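Local coordinates for protein K5 lyase (Enterobacteria phage k1-5, PDB 2X3H) that probably cleaves the K5 capsular polysaccharide, a heparosan-type glycosaminoglycan, by an eliminative lyase reaction, using a trimeric fold like that of viral tail spikes, at residues Asn112-Gly117 and Leu141-Val146; Gln159-Gly164 and Ile186-Asp191; Ser226-Val231 and Asn251-Val256; Ala292-Lys297 and Gly320-Gly325; Ser371-Ile376 and Ser401-Asp406. All coordinates share one frame; numbering follows the deposited sequence.

Interaction 1. Residues Asn112-Gly117 and Leu141-Val146; sequences NLDGRG and LSNITV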
# COMPACT_ATOMS: atom_id res chain seq x y z
N ASN A 112 -13.30 1.16 33.59
CA ASN A 112 -13.93 2.31 32.94
C ASN A 112 -13.42 3.59 33.60
O ASN A 112 -13.99 4.07 34.58
CB ASN A 112 -15.47 2.24 32.97
CG ASN A 112 -16.12 3.36 32.14
OD1 ASN A 112 -15.47 4.34 31.76
ND2 ASN A 112 -17.41 3.20 31.86
N LEU A 113 -12.34 4.11 33.05
CA LEU A 113 -11.62 5.21 33.68
C LEU A 113 -11.29 6.27 32.64
O LEU A 113 -10.84 5.95 31.53
CB LEU A 113 -10.33 4.66 34.28
CG LEU A 113 -9.29 5.62 34.84
CD1 LEU A 113 -9.92 6.47 35.94
CD2 LEU A 113 -8.10 4.79 35.38
N ASP A 114 -11.53 7.53 33.00
CA ASP A 114 -11.22 8.67 32.14
C ASP A 114 -10.45 9.69 32.97
O ASP A 114 -10.84 9.98 34.10
CB ASP A 114 -12.52 9.31 31.61
CG ASP A 114 -12.27 10.57 30.79
OD1 ASP A 114 -11.19 10.70 30.20
OD2 ASP A 114 -13.19 11.42 30.70
N GLY A 115 -9.35 10.20 32.42
CA GLY A 115 -8.53 11.20 33.10
C GLY A 115 -8.69 12.64 32.63
O GLY A 115 -8.02 13.54 33.15
N ARG A 116 -9.60 12.86 31.68
CA ARG A 116 -9.87 14.20 31.13
C ARG A 116 -8.60 14.94 30.63
O ARG A 116 -8.60 16.18 30.51
CB ARG A 116 -10.66 15.06 32.13
CG ARG A 116 -12.02 14.47 32.52
CD ARG A 116 -12.74 15.28 33.61
NE ARG A 116 -13.03 16.66 33.21
CZ ARG A 116 -12.63 17.73 33.88
NH1 ARG A 116 -11.92 17.61 35.00
NH2 ARG A 116 -12.94 18.94 33.42
N GLY A 117 -7.56 14.19 30.32
CA GLY A 117 -6.27 14.74 29.88
C GLY A 117 -5.45 15.40 30.98
O GLY A 117 -4.37 15.92 30.71
N LEU A 141 -10.32 2.74 28.91
CA LEU A 141 -9.31 3.45 29.70
C LEU A 141 -8.86 4.59 28.81
O LEU A 141 -8.30 4.33 27.74
CB LEU A 141 -8.14 2.54 30.03
CG LEU A 141 -6.95 3.15 30.76
CD1 LEU A 141 -7.31 3.69 32.14
CD2 LEU A 141 -5.85 2.08 30.86
N SER A 142 -9.10 5.83 29.22
CA SER A 142 -8.93 6.94 28.28
C SER A 142 -8.41 8.24 28.88
O SER A 142 -8.66 8.53 30.05
CB SER A 142 -10.25 7.21 27.54
OG SER A 142 -11.26 7.67 28.44
N ASN A 143 -7.72 9.01 28.04
CA ASN A 143 -7.37 10.40 28.35
C ASN A 143 -6.65 10.57 29.70
O ASN A 143 -7.03 11.41 30.53
CB ASN A 143 -8.63 11.27 28.31
CG ASN A 143 -9.45 11.08 27.04
OD1 ASN A 143 -8.91 10.88 25.95
ND2 ASN A 143 -10.77 11.15 27.17
N ILE A 144 -5.60 9.80 29.90
CA ILE A 144 -4.93 9.77 31.20
C ILE A 144 -3.45 9.45 31.02
O ILE A 144 -3.04 8.90 30.00
CB ILE A 144 -5.64 8.74 32.13
CG1 ILE A 144 -5.30 8.98 33.60
CG2 ILE A 144 -5.33 7.30 31.70
CD1 ILE A 144 -6.39 8.46 34.56
N THR A 145 -2.66 9.82 32.01
CA THR A 145 -1.24 9.49 32.04
C THR A 145 -1.00 8.45 33.13
O THR A 145 -1.59 8.54 34.21
CB THR A 145 -0.41 10.74 32.33
OG1 THR A 145 -0.60 11.69 31.26
CG2 THR A 145 1.07 10.39 32.47
N VAL A 146 -0.16 7.47 32.83
CA VAL A 146 0.27 6.46 33.80
C VAL A 146 1.78 6.57 33.97
O VAL A 146 2.54 6.35 33.03
CB VAL A 146 -0.14 5.04 33.34
CG1 VAL A 146 0.33 3.97 34.34
CG2 VAL A 146 -1.66 4.98 33.16
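Leu-113 and Leu-141 are a worked case of like stacking on like between successive coils of a parallel beta-helix. Their side chains run side by side in the same direction, with CD2 of Leu-113 3.5 Å from CD1 of Leu-141. Each leucine carries CG opposite its own backbone N (chi1 172° and 176°), which keeps the two branches in step. From beyond the corner at Asn-143, Ile-144 crosses Leu-113 at about a right angle and brings its CD1 to 3.8 Å from CA of Gly-115. Leu-121, on strand 119-123, touches both Leu-113 and Ile-144.

Backbone hydrogen bonds follow the parallel register. Ser-142 N gives to Leu-113 O at 2.9 Å, and Gly-115 N gives to Ser-142 O at 3.0 Å. Where segment 141-146 turns its corner at Asn-143, Gly-117 N reaches Asn-143 O at 2.8 Å from above the carbonyl plane.

The polar side-chain contact centres on Asp-114. Its OD1 accepts from ND2 of Asn-143 at 3.1 Å, the carboxylate and amide planes standing 70° apart. On the opposite face of the carboxylate, the same oxygen accepts from Arg-116 N at 3.1 Å, forming an Asx turn. The guanidinium of Arg-116 leads off to Ser-97.

Two donors gripping one oxygen from opposite faces limit the rotation of the carboxylate and tie the Asx turn to the neighbouring coil.

Interaction 2. Residues Gln159-Gly164 and Ile186-Asp191; sequences QVSLAG and IAYPND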
# COMPACT_ATOMS: atom_id res chain seq x y z
N GLN A 159 3.03 -1.65 33.47
CA GLN A 159 2.27 -0.49 33.91
C GLN A 159 0.76 -0.76 33.91
O GLN A 159 0.10 -0.61 34.95
CB GLN A 159 2.60 0.76 33.08
CG GLN A 159 4.05 1.22 33.17
CD GLN A 159 4.27 2.53 32.43
OE1 GLN A 159 4.36 2.56 31.20
NE2 GLN A 159 4.37 3.63 33.18
N VAL A 160 0.20 -1.15 32.77
CA VAL A 160 -1.21 -1.54 32.69
C VAL A 160 -1.32 -2.92 32.05
O VAL A 160 -0.81 -3.14 30.95
CB VAL A 160 -2.04 -0.55 31.84
CG1 VAL A 160 -3.45 -1.06 31.63
CG2 VAL A 160 -2.07 0.82 32.50
N SER A 161 -1.96 -3.84 32.76
CA SER A 161 -2.18 -5.21 32.28
C SER A 161 -3.67 -5.45 32.04
O SER A 161 -4.51 -5.18 32.90
CB SER A 161 -1.69 -6.24 33.31
OG SER A 161 -0.31 -6.09 33.59
N LEU A 162 -3.98 -5.96 30.85
CA LEU A 162 -5.28 -6.57 30.59
C LEU A 162 -5.06 -8.07 30.66
O LEU A 162 -4.63 -8.70 29.69
CB LEU A 162 -5.83 -6.15 29.22
CG LEU A 162 -5.96 -4.64 29.00
CD1 LEU A 162 -6.49 -4.32 27.61
CD2 LEU A 162 -6.84 -3.99 30.09
N ALA A 163 -5.31 -8.63 31.85
CA ALA A 163 -5.11 -10.05 32.10
C ALA A 163 -6.38 -10.74 31.63
O ALA A 163 -7.30 -10.99 32.42
CB ALA A 163 -4.86 -10.30 33.58
N GLY A 164 -6.44 -11.00 30.34
CA GLY A 164 -7.69 -11.35 29.69
C GLY A 164 -8.50 -10.10 29.40
O GLY A 164 -8.27 -9.04 29.99
N ILE A 186 0.09 -4.21 28.31
CA ILE A 186 0.17 -5.61 27.89
C ILE A 186 -1.20 -6.26 28.01
O ILE A 186 -1.85 -6.13 29.03
CB ILE A 186 1.23 -6.41 28.70
CG1 ILE A 186 1.22 -7.88 28.31
CG2 ILE A 186 0.98 -6.27 30.21
CD1 ILE A 186 2.19 -8.75 29.07
N ALA A 187 -1.62 -6.95 26.96
CA ALA A 187 -2.83 -7.77 27.02
C ALA A 187 -2.44 -9.22 26.78
O ALA A 187 -1.65 -9.52 25.88
CB ALA A 187 -3.84 -7.30 25.98
N TYR A 188 -2.98 -10.14 27.59
CA TYR A 188 -2.64 -11.55 27.44
C TYR A 188 -3.82 -12.45 27.83
O TYR A 188 -4.77 -12.00 28.43
CB TYR A 188 -1.38 -11.91 28.24
CG TYR A 188 -1.44 -11.56 29.72
CD1 TYR A 188 -0.96 -10.33 30.18
CD2 TYR A 188 -1.94 -12.46 30.66
CE1 TYR A 188 -1.00 -10.00 31.53
CE2 TYR A 188 -1.98 -12.13 32.02
CZ TYR A 188 -1.51 -10.90 32.45
OH TYR A 188 -1.54 -10.57 33.80
N PRO A 189 -3.75 -13.74 27.46
CA PRO A 189 -4.86 -14.65 27.79
C PRO A 189 -4.92 -14.93 29.28
O PRO A 189 -3.88 -15.09 29.90
CB PRO A 189 -4.51 -15.94 27.04
CG PRO A 189 -3.43 -15.57 26.06
CD PRO A 189 -2.69 -14.41 26.69
N ASN A 190 -6.13 -15.01 29.84
CA ASN A 190 -6.29 -15.29 31.27
C ASN A 190 -7.55 -16.10 31.57
O ASN A 190 -8.40 -15.67 32.35
CB ASN A 190 -6.26 -13.98 32.06
CG ASN A 190 -6.19 -14.19 33.56
OD1 ASN A 190 -5.63 -15.19 34.04
ND2 ASN A 190 -6.72 -13.24 34.33
N ASP A 191 -7.67 -17.27 30.93
CA ASP A 191 -6.73 -17.66 29.88
C ASP A 191 -7.33 -17.88 28.49
O ASP A 191 -6.80 -18.67 27.70
CB ASP A 191 -5.75 -18.80 30.29
CG ASP A 191 -5.78 -19.07 31.79
OD1 ASP A 191 -6.76 -19.66 32.29
OD2 ASP A 191 -4.79 -18.71 32.47
O HOH W 1 0.29 -8.69 34.49
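Ala-163 lies beneath the ring of Tyr-188, and this is a closely packed part of the contact. The CA of Ala-163 makes a CH-pi contact over one face, 4.0 Å from the ring centroid and 22° off the ring normal, while its CB sits 3.6 Å from CZ of Tyr-188. Leu-162 O lies over the same face, likewise offset toward the rim. The ring reaches this place because CG of Tyr-188 stands between its own backbone N and carbonyl carbon (chi1 55°), folding the side chain back across the neighbouring strand. On the other face of the sheet, CB of Leu-162 and CB of Ala-187 meet at 4.0 Å, with Phe-133 and Val-168 beside the leucine.

Strands 160-163 and 186-188 are adjacent rungs in one parallel sheet of the beta-helix, their short axes 12° apart. The hydrogen bonds alternate across them: Leu-162 N gives to Ile-186 O at 2.8 Å, Tyr-188 N to Leu-162 O, and Gly-164 N to Tyr-188 O at 2.7 Å.

The face that carries the tyrosine becomes wetter at the hydroxyl end of the ring. A water bridges the two hydroxyls, donating to OG of Ser-161 at 2.8 Å and lying 2.7 Å from OH of Tyr-188. Past the strand ends, where Pro-189 and Asn-190 are partly exposed, the amide of Asn-190 turns back and its ND2 gives to Ala-163 O at 3.0 Å. That oxygen lies in the amide plane of Asn-190, but the donor approaches from well above the carbonyl plane, at an inverse gamma turn centred on Ala-163.

Interaction 3. Residues Ser226-Val231 and Asn251-Val256; sequences SLIDNV and NIVSNV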
# COMPACT_ATOMS: atom_id res chain seq x y z
N SER A 226 -8.29 -7.62 16.94
CA SER A 226 -7.99 -6.41 17.68
C SER A 226 -7.28 -5.38 16.82
O SER A 226 -6.62 -5.73 15.83
CB SER A 226 -7.14 -6.74 18.91
OG SER A 226 -7.87 -7.52 19.84
N LEU A 227 -7.43 -4.11 17.20
CA LEU A 227 -6.86 -2.99 16.45
C LEU A 227 -5.88 -2.24 17.33
O LEU A 227 -6.20 -1.91 18.47
CB LEU A 227 -7.98 -2.02 16.01
CG LEU A 227 -9.05 -2.56 15.06
CD1 LEU A 227 -10.20 -1.61 14.93
CD2 LEU A 227 -8.45 -2.84 13.67
N ILE A 228 -4.68 -1.97 16.82
CA ILE A 228 -3.69 -1.14 17.51
C ILE A 228 -3.30 -0.05 16.52
O ILE A 228 -2.77 -0.36 15.46
CB ILE A 228 -2.46 -1.98 17.90
CG1 ILE A 228 -2.89 -3.13 18.81
CG2 ILE A 228 -1.36 -1.10 18.54
CD1 ILE A 228 -1.76 -4.11 19.12
N ASP A 229 -3.58 1.22 16.86
CA ASP A 229 -3.53 2.32 15.87
C ASP A 229 -2.97 3.58 16.53
O ASP A 229 -3.35 3.93 17.64
CB ASP A 229 -4.96 2.59 15.34
CG ASP A 229 -5.01 3.54 14.13
OD1 ASP A 229 -4.03 3.62 13.36
OD2 ASP A 229 -6.06 4.22 13.96
N ASN A 230 -2.05 4.26 15.84
CA ASN A 230 -1.57 5.57 16.31
C ASN A 230 -0.77 5.47 17.62
O ASN A 230 -1.23 5.92 18.68
CB ASN A 230 -2.74 6.57 16.44
CG ASN A 230 -3.33 6.99 15.08
OD1 ASN A 230 -4.55 7.21 14.95
ND2 ASN A 230 -2.48 7.12 14.08
N VAL A 231 0.43 4.89 17.53
CA VAL A 231 1.34 4.71 18.67
C VAL A 231 2.63 5.49 18.43
O VAL A 231 3.17 5.46 17.32
CB VAL A 231 1.69 3.22 18.86
CG1 VAL A 231 2.68 3.02 20.00
CG2 VAL A 231 0.42 2.41 19.10
N ASN A 251 -5.28 -9.45 13.72
CA ASN A 251 -5.12 -8.11 14.27
C ASN A 251 -4.67 -7.16 13.18
O ASN A 251 -4.05 -7.59 12.21
CB ASN A 251 -4.07 -8.12 15.39
CG ASN A 251 -4.39 -9.14 16.47
OD1 ASN A 251 -3.71 -10.18 16.58
ND2 ASN A 251 -5.42 -8.88 17.24
N ILE A 252 -4.97 -5.87 13.35
CA ILE A 252 -4.40 -4.83 12.50
C ILE A 252 -3.57 -3.90 13.38
O ILE A 252 -4.06 -3.43 14.40
CB ILE A 252 -5.50 -3.98 11.80
CG1 ILE A 252 -6.40 -4.88 10.94
CG2 ILE A 252 -4.84 -2.90 10.93
CD1 ILE A 252 -7.49 -4.13 10.19
N VAL A 253 -2.32 -3.68 12.99
CA VAL A 253 -1.44 -2.72 13.67
C VAL A 253 -1.16 -1.63 12.65
O VAL A 253 -0.74 -1.94 11.53
CB VAL A 253 -0.10 -3.37 14.07
CG1 VAL A 253 0.85 -2.32 14.67
CG2 VAL A 253 -0.33 -4.55 15.04
N SER A 254 -1.41 -0.37 13.00
CA SER A 254 -1.36 0.71 12.01
C SER A 254 -0.80 1.99 12.61
O SER A 254 -1.04 2.28 13.78
CB SER A 254 -2.75 0.97 11.44
OG SER A 254 -2.67 1.87 10.33
N ASN A 255 -0.05 2.74 11.81
CA ASN A 255 0.43 4.07 12.21
C ASN A 255 1.25 4.04 13.49
O ASN A 255 0.88 4.62 14.52
CB ASN A 255 -0.75 5.04 12.38
CG ASN A 255 -1.32 5.51 11.06
OD1 ASN A 255 -0.80 5.19 9.98
ND2 ASN A 255 -2.40 6.27 11.13
N VAL A 256 2.38 3.36 13.41
CA VAL A 256 3.28 3.22 14.55
C VAL A 256 4.56 4.00 14.29
O VAL A 256 5.22 3.78 13.28
CB VAL A 256 3.61 1.73 14.77
CG1 VAL A 256 4.58 1.56 15.95
CG2 VAL A 256 2.32 0.96 15.03
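Asn-230 and Asn-255 place their amides alongside each other, pointing the same way, with planes 29° apart. ND2 of Asn-255 gives a hydrogen bond to OG of Ser-254 of the second subunit. A third flat group, the carboxylate of Asp-229, lies close by. Its OD1 comes 3.5 Å from CB of Ser-254 and 3.7 Å from CB of Asn-255, and Asp-229 packs on Asp-229 of the second subunit.

Both asparagines have positive phi (67° and 58°), so each chain bends at the equivalent place and the bends stack. Such asparagine stacks at the turns of successive coils are a familiar feature of parallel beta-helices of the pectate lyase type. Here the two strands run almost exactly parallel, and every residue of 226-231 faces its counterpart in 251-256.

Apolar pairs repeat the pattern. Leu-227 and Ile-252 lie side by side, CD2 of the leucine 3.7 Å from CB of the isoleucine. On the other face of the sheet, CD1 of Ile-228 meets CG2 of Val-253 at 4.3 Å, and Val-242 packs on Ile-228, Val-253 and Val-256.

Between these layers run the backbone bonds. Ile-228 N gives to Ile-252 O at 2.9 Å and Ser-254 N to Ile-228 O at 2.8 Å. At the bend the pairing persists, with Asn-230 N giving to Ser-254 O at 3.0 Å and Val-231 N to Asn-255 O at 3.1 Å.

Interaction 4. Residues Ala292-Lys297 and Gly320-Gly325; sequences AVVAGK and GVTVEG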
# COMPACT_ATOMS: atom_id res chain seq x y z
N ALA A 292 13.64 -2.09 11.62
CA ALA A 292 12.31 -1.47 11.69
C ALA A 292 11.27 -2.50 12.10
O ALA A 292 10.50 -2.28 13.04
CB ALA A 292 11.93 -0.82 10.35
N VAL A 293 11.26 -3.64 11.41
CA VAL A 293 10.22 -4.65 11.60
C VAL A 293 10.83 -6.03 11.70
O VAL A 293 11.61 -6.44 10.83
CB VAL A 293 9.24 -4.64 10.39
CG1 VAL A 293 8.27 -5.82 10.48
CG2 VAL A 293 8.48 -3.33 10.32
N VAL A 294 10.48 -6.75 12.76
CA VAL A 294 10.86 -8.15 12.90
C VAL A 294 9.57 -8.94 12.65
O VAL A 294 8.67 -8.96 13.51
CB VAL A 294 11.43 -8.45 14.31
CG1 VAL A 294 11.69 -9.93 14.48
CG2 VAL A 294 12.72 -7.64 14.57
N ALA A 295 9.44 -9.51 11.45
CA ALA A 295 8.20 -10.19 11.03
C ALA A 295 7.99 -11.51 11.78
O ALA A 295 6.86 -12.00 11.88
CB ALA A 295 8.20 -10.43 9.50
N GLY A 296 9.08 -12.09 12.29
CA GLY A 296 8.99 -13.30 13.11
C GLY A 296 8.90 -14.62 12.34
O GLY A 296 9.15 -14.69 11.11
N LYS A 297 8.56 -15.66 13.10
CA LYS A 297 8.58 -17.04 12.62
C LYS A 297 7.23 -17.51 12.09
O LYS A 297 7.13 -18.64 11.58
CB LYS A 297 9.04 -17.98 13.75
CG LYS A 297 10.34 -17.57 14.42
CD LYS A 297 10.69 -18.53 15.56
CE LYS A 297 12.13 -18.32 16.03
NZ LYS A 297 12.51 -19.30 17.09
N GLY A 320 16.16 -3.36 7.54
CA GLY A 320 14.83 -2.86 7.22
C GLY A 320 13.82 -3.80 7.87
O GLY A 320 13.31 -3.51 8.96
N VAL A 321 13.59 -4.94 7.22
CA VAL A 321 12.68 -5.98 7.74
C VAL A 321 13.41 -7.32 7.80
O VAL A 321 14.14 -7.68 6.88
CB VAL A 321 11.40 -6.11 6.87
CG1 VAL A 321 10.46 -7.18 7.44
CG2 VAL A 321 10.69 -4.77 6.73
N THR A 322 13.22 -8.06 8.89
CA THR A 322 13.70 -9.43 8.96
C THR A 322 12.50 -10.36 9.00
O THR A 322 11.43 -9.98 9.49
CB THR A 322 14.61 -9.68 10.19
OG1 THR A 322 13.81 -9.83 11.37
CG2 THR A 322 15.61 -8.52 10.36
N VAL A 323 12.66 -11.55 8.45
CA VAL A 323 11.56 -12.51 8.48
C VAL A 323 12.13 -13.91 8.61
O VAL A 323 13.10 -14.26 7.91
CB VAL A 323 10.64 -12.39 7.24
CG1 VAL A 323 11.45 -12.56 5.95
CG2 VAL A 323 9.48 -13.39 7.30
N GLU A 324 11.53 -14.71 9.49
CA GLU A 324 11.98 -16.09 9.71
C GLU A 324 10.96 -17.13 9.23
O GLU A 324 11.30 -18.31 9.00
CB GLU A 324 12.27 -16.30 11.19
CG GLU A 324 13.04 -17.58 11.48
CD GLU A 324 13.68 -17.55 12.86
OE1 GLU A 324 13.44 -16.58 13.62
OE2 GLU A 324 14.43 -18.51 13.17
N GLY A 325 9.71 -16.70 9.09
CA GLY A 325 8.61 -17.61 8.79
C GLY A 325 8.32 -17.79 7.31
O GLY A 325 9.23 -17.72 6.47
O HOH W 2 11.90 -12.15 11.75
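Val-293 and Val-321 form the apolar centre, side by side and pointing the same way, with CB of Val-293 3.9 Å from CG2 of Val-321. Ala-295 continues this layer, its CB 3.9 Å from CB of Val-323. Val-306 and Ile-330, from strands on another side of the coil, pack against these valines from the interior.

Around this centre the backbones pair as parallel strands. Thr-322 N gives to Val-293 O at 3.0 Å, and Ala-295 N gives to Thr-322 O at 2.8 Å. This is the coil-on-coil stacking of a parallel beta-helix, in which one coil sits on the next in register and both chains turn a corner at the same level, Ala-292 over Gly-320.

Toward the other face, OG1 of Thr-322 lies between its own backbone N and carbonyl carbon (chi1 78°), beside Val-294. There a water, 3.0 Å from OG1 of Thr-322, accepts from Gly-296 N at 2.9 Å. Gly-296 O in turn takes the N-H of Glu-324 and, weakly, that of Gly-325. At the outer end, toward solvent, Lys-297 and Glu-324 extend alongside each other. CE of Lys-297 comes 3.2 Å from OE1 of Glu-324, but NZ stays 4.4 Å from OE2, beyond salt-bridge distance.

Interaction 5. Residues Ser371-Ile376 and Ser401-Asp406; sequences SATGVI and SASTID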
# COMPACT_ATOMS: atom_id res chain seq x y z
N SER A 371 23.85 4.21 0.26
CA SER A 371 25.09 3.84 -0.44
C SER A 371 25.83 2.62 0.12
O SER A 371 26.70 2.05 -0.57
CB SER A 371 26.03 5.04 -0.53
OG SER A 371 26.49 5.43 0.75
N ALA A 372 25.53 2.21 1.35
CA ALA A 372 26.12 0.98 1.90
C ALA A 372 25.89 -0.19 0.94
O ALA A 372 24.86 -0.26 0.26
CB ALA A 372 25.53 0.67 3.28
N THR A 373 26.84 -1.13 0.90
CA THR A 373 26.79 -2.19 -0.12
C THR A 373 25.75 -3.29 0.12
O THR A 373 25.25 -3.87 -0.84
CB THR A 373 28.16 -2.85 -0.33
OG1 THR A 373 28.56 -3.50 0.87
CG2 THR A 373 29.19 -1.79 -0.72
N GLY A 374 25.44 -3.58 1.37
CA GLY A 374 24.50 -4.67 1.65
C GLY A 374 23.08 -4.29 1.31
O GLY A 374 22.63 -3.17 1.62
N VAL A 375 22.35 -5.21 0.69
CA VAL A 375 20.94 -4.98 0.38
C VAL A 375 20.08 -6.18 0.84
O VAL A 375 19.27 -6.05 1.74
CB VAL A 375 20.68 -4.69 -1.13
CG1 VAL A 375 19.20 -4.45 -1.37
CG2 VAL A 375 21.49 -3.47 -1.59
N ILE A 376 20.30 -7.36 0.23
CA ILE A 376 19.51 -8.55 0.58
C ILE A 376 20.37 -9.62 1.23
O ILE A 376 21.51 -9.86 0.79
CB ILE A 376 18.84 -9.16 -0.68
CG1 ILE A 376 17.93 -8.13 -1.34
CG2 ILE A 376 17.99 -10.38 -0.33
CD1 ILE A 376 17.64 -8.42 -2.82
N SER A 401 28.71 -5.67 -7.19
CA SER A 401 29.25 -5.93 -5.85
C SER A 401 28.76 -7.29 -5.37
O SER A 401 27.56 -7.55 -5.38
CB SER A 401 28.79 -4.86 -4.86
OG SER A 401 29.14 -5.22 -3.53
N ALA A 402 29.68 -8.15 -4.92
CA ALA A 402 29.25 -9.45 -4.38
C ALA A 402 28.50 -9.28 -3.06
O ALA A 402 27.89 -10.23 -2.56
CB ALA A 402 30.44 -10.38 -4.20
N SER A 403 28.53 -8.07 -2.50
CA SER A 403 27.86 -7.79 -1.22
C SER A 403 26.38 -7.45 -1.34
O SER A 403 25.63 -7.57 -0.36
CB SER A 403 28.58 -6.67 -0.49
OG SER A 403 29.87 -7.10 -0.09
N THR A 404 25.94 -7.04 -2.53
CA THR A 404 24.55 -6.63 -2.70
C THR A 404 23.57 -7.74 -2.33
O THR A 404 22.59 -7.51 -1.61
CB THR A 404 24.27 -6.14 -4.14
OG1 THR A 404 25.20 -5.09 -4.46
CG2 THR A 404 22.83 -5.62 -4.27
N ILE A 405 23.86 -8.95 -2.81
CA ILE A 405 23.05 -10.11 -2.47
C ILE A 405 23.92 -11.10 -1.70
O ILE A 405 24.75 -11.79 -2.29
CB ILE A 405 22.47 -10.79 -3.73
CG1 ILE A 405 21.62 -9.80 -4.53
CG2 ILE A 405 21.67 -12.03 -3.35
CD1 ILE A 405 21.27 -10.30 -5.90
N ASP A 406 23.72 -11.17 -0.38
CA ASP A 406 24.43 -12.12 0.45
C ASP A 406 23.61 -13.42 0.43
O ASP A 406 22.43 -13.41 0.73
CB ASP A 406 24.58 -11.57 1.86
CG ASP A 406 25.46 -12.44 2.74
OD1 ASP A 406 26.06 -13.39 2.20
OD2 ASP A 406 25.58 -12.15 3.95
O HOH W 3 25.18 -2.75 -3.18
O HOH W 4 23.56 -8.04 1.32
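Val-375 and Thr-404 touch through methyl groups, CG2 to CG2 at 3.7 Å, their side chains lying side by side. The hydroxyl of Thr-404 takes no part in that touch. With CG2 opposite the backbone N (chi1 -55° for OG1), the methyl faces Val-375, while OG1 is left to a water that it meets at 2.7 Å. The same water donates to Thr-373 O at 2.6 Å, bridging the two segments beside a CA-H...O contact from Thr-404 CA to Thr-373 O. Near the exposed end, OG1 of Thr-373 rests 3.4 Å from CB of Ser-403.

Thr-404 O is held by two N-H groups: Ile-376 N gives to it at 2.9 Å in a nearly straight bond, and Val-375 N adds a weak one. The exchange is returned by Asp-406 N, which gives to Ile-376 O at 2.8 Å. A second water accepts from Val-375 N at 3.1 Å.

What positions these groups lies within 401-406 and beyond. Residues Ser-401 to Thr-404 make a type I beta turn, and OG of Ser-401 accepts from Ser-403 N at 3.1 Å, an ST turn that fixes the chain just before Thr-404. Val-420 packs on both Ile-376 and Ile-405, and Val-387 adds to the cover of Ile-376.

Loops with bridging waters thus lead into the parallel pairing of strands 376-378 and 405-406, beginning at Ile-376 with Ile-405, typical of successive coils of a beta-helix.

In the fold
All five contacts join neighbouring coils of one beta-helix, in series along the chain. Interactions 1 and 2 touch, for instance through Leu-141 and Val-160, while interactions 1 and 5 lie about 48 Å apart between centres. Interactions 1 and 3 both reach the second subunit, and there carboxylates and asparagines sit at the bends. Interaction 3 is wholly buried. Interactions 2, 4 and 5 are touched by no other chain; 2 and 4 combine buried apolar pairs with a water-bridged face and a more open end. Interactions 4 and 5 belong to the same parallel sheet, yet interaction 5, the most exposed, relies on turns and waters for much of its pairing.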